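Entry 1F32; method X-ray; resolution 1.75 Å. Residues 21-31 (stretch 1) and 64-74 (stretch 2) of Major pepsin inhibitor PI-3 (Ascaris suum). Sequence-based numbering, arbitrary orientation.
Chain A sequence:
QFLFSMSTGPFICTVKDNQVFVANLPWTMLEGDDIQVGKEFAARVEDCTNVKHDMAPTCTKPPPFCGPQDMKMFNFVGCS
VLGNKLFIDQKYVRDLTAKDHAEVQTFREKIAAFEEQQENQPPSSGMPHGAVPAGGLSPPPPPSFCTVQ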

# COMPACT_ATOMS: atom_id res chain seq x y z
N PHE A 21 6.02 -5.20 -4.56
CA PHE A 21 5.08 -4.11 -4.75
C PHE A 21 3.72 -4.52 -4.20
O PHE A 21 3.22 -5.61 -4.50
N VAL A 22 3.14 -3.66 -3.37
CA VAL A 22 1.81 -3.90 -2.82
C VAL A 22 1.01 -2.63 -3.16
O VAL A 22 1.44 -1.52 -2.84
N ALA A 23 -0.13 -2.81 -3.82
CA ALA A 23 -0.96 -1.68 -4.21
C ALA A 23 -0.09 -0.71 -5.02
O ALA A 23 -0.25 0.51 -4.93
N ASN A 24 0.84 -1.28 -5.79
CA ASN A 24 1.74 -0.50 -6.63
C ASN A 24 2.78 0.31 -5.87
O ASN A 24 3.47 1.15 -6.46
N LEU A 25 2.90 0.07 -4.57
CA LEU A 25 3.88 0.79 -3.76
C LEU A 25 5.04 -0.16 -3.40
O LEU A 25 4.82 -1.35 -3.14
N PRO A 26 6.29 0.35 -3.38
CA PRO A 26 7.46 -0.47 -3.05
C PRO A 26 7.52 -0.78 -1.55
O PRO A 26 8.15 -0.08 -0.77
N TRP A 27 6.86 -1.87 -1.19
CA TRP A 27 6.73 -2.32 0.19
C TRP A 27 8.03 -2.75 0.87
O TRP A 27 8.39 -2.23 1.93
N THR A 28 8.72 -3.71 0.27
CA THR A 28 9.97 -4.21 0.83
C THR A 28 10.76 -4.86 -0.29
O THR A 28 10.22 -5.13 -1.38
N MET A 29 12.05 -5.10 -0.05
CA MET A 29 12.88 -5.72 -1.07
C MET A 29 13.43 -7.03 -0.54
O MET A 29 13.86 -7.12 0.61
N LEU A 30 13.41 -8.05 -1.39
CA LEU A 30 13.88 -9.38 -1.03
C LEU A 30 15.39 -9.55 -1.12
O LEU A 30 16.04 -8.97 -1.99
N GLU A 31 15.94 -10.35 -0.21
CA GLU A 31 17.38 -10.60 -0.19
C GLU A 31 17.67 -12.06 0.10
O GLU A 31 16.80 -12.79 0.57
N PRO A 64 4.47 -14.21 2.96
CA PRO A 64 4.33 -13.21 4.02
C PRO A 64 4.96 -11.85 3.73
O PRO A 64 4.60 -10.86 4.38
N PHE A 65 5.86 -11.78 2.76
CA PHE A 65 6.50 -10.51 2.47
C PHE A 65 5.61 -9.53 1.73
O PHE A 65 6.02 -8.40 1.44
N CYS A 66 4.40 -9.97 1.40
CA CYS A 66 3.42 -9.08 0.78
C CYS A 66 2.79 -8.25 1.89
O CYS A 66 1.94 -7.38 1.63
N GLY A 67 3.18 -8.53 3.13
CA GLY A 67 2.66 -7.79 4.26
C GLY A 67 1.32 -8.27 4.78
O GLY A 67 0.70 -9.16 4.20
N PRO A 68 0.84 -7.70 5.90
CA PRO A 68 -0.45 -8.09 6.48
C PRO A 68 -1.55 -8.02 5.42
O PRO A 68 -1.74 -6.98 4.78
N GLN A 69 -2.28 -9.11 5.22
CA GLN A 69 -3.32 -9.11 4.20
C GLN A 69 -4.54 -8.25 4.52
O GLN A 69 -5.41 -8.06 3.67
N ASP A 70 -4.60 -7.71 5.72
CA ASP A 70 -5.73 -6.86 6.09
C ASP A 70 -5.29 -5.44 6.45
O ASP A 70 -6.04 -4.69 7.07
N MET A 71 -4.08 -5.05 6.05
CA MET A 71 -3.65 -3.70 6.40
C MET A 71 -4.49 -2.67 5.66
O MET A 71 -5.15 -2.98 4.67
N LYS A 72 -4.48 -1.44 6.18
CA LYS A 72 -5.26 -0.35 5.61
C LYS A 72 -4.41 0.59 4.76
O LYS A 72 -3.21 0.75 4.98
N MET A 73 -5.06 1.22 3.79
CA MET A 73 -4.37 2.17 2.94
C MET A 73 -5.20 3.44 2.95
O MET A 73 -6.43 3.39 2.97
N PHE A 74 -4.51 4.58 2.96
CA PHE A 74 -5.15 5.88 2.94
C PHE A 74 -4.44 6.69 1.86
O PHE A 74 -3.21 6.79 1.84

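Two chain segments with no direct hydrogen bond between them can still pack closely through their side chains, as residues 21-31 and 64-74 of the pepsin inhibitor PI-3 illustrate. At the apolar centre, Trp27 and Met71 both direct their CA-to-CB bonds toward the opposing stretch. Trp27 adopts the t rotamer (chi2 -112°), which lays its indole along the second stretch; Met71, with chi1 p and chi2 and chi3 both t, extends its thioether across the indole. The methyl CE of Met71 sits over one face of the six-membered ring of Trp27, 3.9 Å from the centroid and only 11° off the normal, a CH-pi contact of nearly ideal geometry. The sulfur approaches obliquely, with Met71 SD 3.5 Å from Trp27 CH2. The same methyl serves a second neighbour, since Val22 CG1 lies 3.9 Å from Met71 CE. Val22, in the t rotamer, also places its CG2 3.5 Å from Cys66 O. Cys66 itself points away, bonded covalently to a group elsewhere in the structure, and the contact to Val22 falls on its carbonyl oxygen.

A second methionine makes the neighbouring contact. Met73 is fully extended, all three chi angles t, and reaches the Val22 to Leu25 turn at Ala23 and Leu25: its SD lies 3.7 Å from Ala23 CB, and its CE 3.8 Å from Leu25 CD1. Leu25 takes the common m,t rotamer. Asn24, at the tip of this type I' turn, points away.

A second aromatic contact repeats the motif with the roles exchanged. Leu30, again m,t, sets CD2 over one face of the Phe65 ring, 3.8 Å from the centroid. Phe65 leaves its backbone sideways with chi1 p, and its ring covers the leucine methyl.

Toward the polar edge, backbone replaces side chain. Phe65 O lies near the plane of the indole at its edge, 3.4 Å from Trp27 CD1, and 3.7 Å from Thr28 CG2. Gly67 passes close by, its CA 3.8 Å from Trp27 NE1; a CB there would fall 2.9 Å from that nitrogen, and the backbone angles alone already call for glycine. A water completes the edge: it accepts a weak hydrogen bond from Trp27 NE1 (3.0 Å) and donates one to Phe65 O (3.1 Å), linking the stretches indirectly. Within the second stretch, Gln69 NE2 donates to Gly67 O at 2.9 Å, bracing the loop beside the indole.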

# COMPACT_ATOMS: atom_id res chain seq x y z
CB PHE A 21 4.94 -3.77 -6.23
CG PHE A 21 6.08 -2.99 -6.78
CD1 PHE A 21 6.15 -1.61 -6.60
CD2 PHE A 21 7.10 -3.63 -7.48
CE1 PHE A 21 7.21 -0.87 -7.12
CE2 PHE A 21 8.16 -2.91 -8.00
CZ PHE A 21 8.22 -1.53 -7.82
CB VAL A 22 1.87 -4.10 -1.31
CG1 VAL A 22 0.47 -4.36 -0.76
CG2 VAL A 22 2.81 -5.25 -0.99
CB ALA A 23 -1.52 -0.98 -2.97
CB ASN A 24 0.95 0.44 -7.55
CG ASN A 24 0.23 -0.29 -8.65
OD1 ASN A 24 -0.89 0.08 -9.03
ND2 ASN A 24 0.87 -1.32 -9.20
CB LEU A 25 3.20 1.34 -2.50
CG LEU A 25 2.11 2.37 -2.82
CD1 LEU A 25 1.43 2.82 -1.55
CD2 LEU A 25 2.74 3.57 -3.54
CB PRO A 26 8.63 0.40 -3.52
CG PRO A 26 8.11 1.78 -3.30
CD PRO A 26 6.69 1.71 -3.80
CB TRP A 27 5.71 -3.46 0.23
CG TRP A 27 5.34 -3.88 1.58
CD1 TRP A 27 5.62 -5.08 2.17
CD2 TRP A 27 4.64 -3.10 2.54
NE1 TRP A 27 5.14 -5.09 3.46
CE2 TRP A 27 4.53 -3.89 3.71
CE3 TRP A 27 4.09 -1.81 2.53
CZ2 TRP A 27 3.89 -3.42 4.87
CZ3 TRP A 27 3.46 -1.35 3.68
CH2 TRP A 27 3.37 -2.15 4.83
CB THR A 28 9.70 -5.24 1.95
OG1 THR A 28 10.92 -5.47 2.68
CG2 THR A 28 9.25 -6.57 1.37
CB MET A 29 14.01 -4.76 -1.47
CG MET A 29 14.60 -5.04 -2.82
SD MET A 29 15.90 -3.85 -3.24
CE MET A 29 17.18 -4.85 -3.29
CB LEU A 30 13.20 -10.41 -1.94
CG LEU A 30 11.67 -10.32 -1.97
CD1 LEU A 30 11.13 -11.45 -2.81
CD2 LEU A 30 11.12 -10.38 -0.55
CB GLU A 31 18.05 -9.73 0.89
CG GLU A 31 17.62 -8.29 0.91
CD GLU A 31 18.51 -7.44 1.79
OE1 GLU A 31 19.72 -7.34 1.48
OE2 GLU A 31 18.01 -6.89 2.79
CB PRO A 64 4.94 -13.90 5.25
CG PRO A 64 5.55 -15.17 4.74
CD PRO A 64 4.87 -15.53 3.48
CB PHE A 65 7.84 -10.69 1.74
CG PHE A 65 7.79 -11.56 0.51
CD1 PHE A 65 7.04 -11.18 -0.61
CD2 PHE A 65 8.56 -12.73 0.44
CE1 PHE A 65 7.08 -11.96 -1.80
CE2 PHE A 65 8.60 -13.50 -0.72
CZ PHE A 65 7.87 -13.12 -1.84
CB CYS A 66 2.34 -9.89 0.07
SG CYS A 66 2.95 -10.58 -1.48
CB PRO A 68 -0.64 -7.08 7.60
CG PRO A 68 0.78 -6.80 8.04
CD PRO A 68 1.48 -6.64 6.71
CB GLN A 69 -3.74 -10.55 3.89
CG GLN A 69 -2.61 -11.38 3.29
CD GLN A 69 -2.08 -10.81 1.97
OE1 GLN A 69 -2.74 -10.89 0.94
NE2 GLN A 69 -0.88 -10.23 2.01
CB ASP A 70 -6.47 -7.47 7.28
CG ASP A 70 -5.60 -7.60 8.50
OD1 ASP A 70 -4.36 -7.45 8.39
OD2 ASP A 70 -6.15 -7.88 9.59
CB MET A 71 -2.16 -3.51 6.13
CG MET A 71 -1.73 -3.55 4.69
SD MET A 71 0.06 -3.29 4.65
CE MET A 71 0.44 -4.08 3.13
CB LYS A 72 -5.94 0.45 6.72
CG LYS A 72 -6.89 -0.36 7.60
CD LYS A 72 -7.70 0.57 8.50
CE LYS A 72 -8.55 -0.20 9.50
NZ LYS A 72 -7.71 -0.92 10.51
CB MET A 73 -4.27 1.61 1.51
CG MET A 73 -3.62 2.54 0.51
SD MET A 73 -3.34 1.62 -1.01
CE MET A 73 -2.34 2.74 -1.91
CB PHE A 74 -4.98 6.59 4.29
CG PHE A 74 -5.65 5.88 5.45
CD1 PHE A 74 -7.04 5.85 5.57
CD2 PHE A 74 -4.88 5.28 6.45
CE1 PHE A 74 -7.66 5.23 6.67
CE2 PHE A 74 -5.49 4.66 7.55
CZ PHE A 74 -6.88 4.64 7.66
O HOH W 1 6.86 -7.44 4.27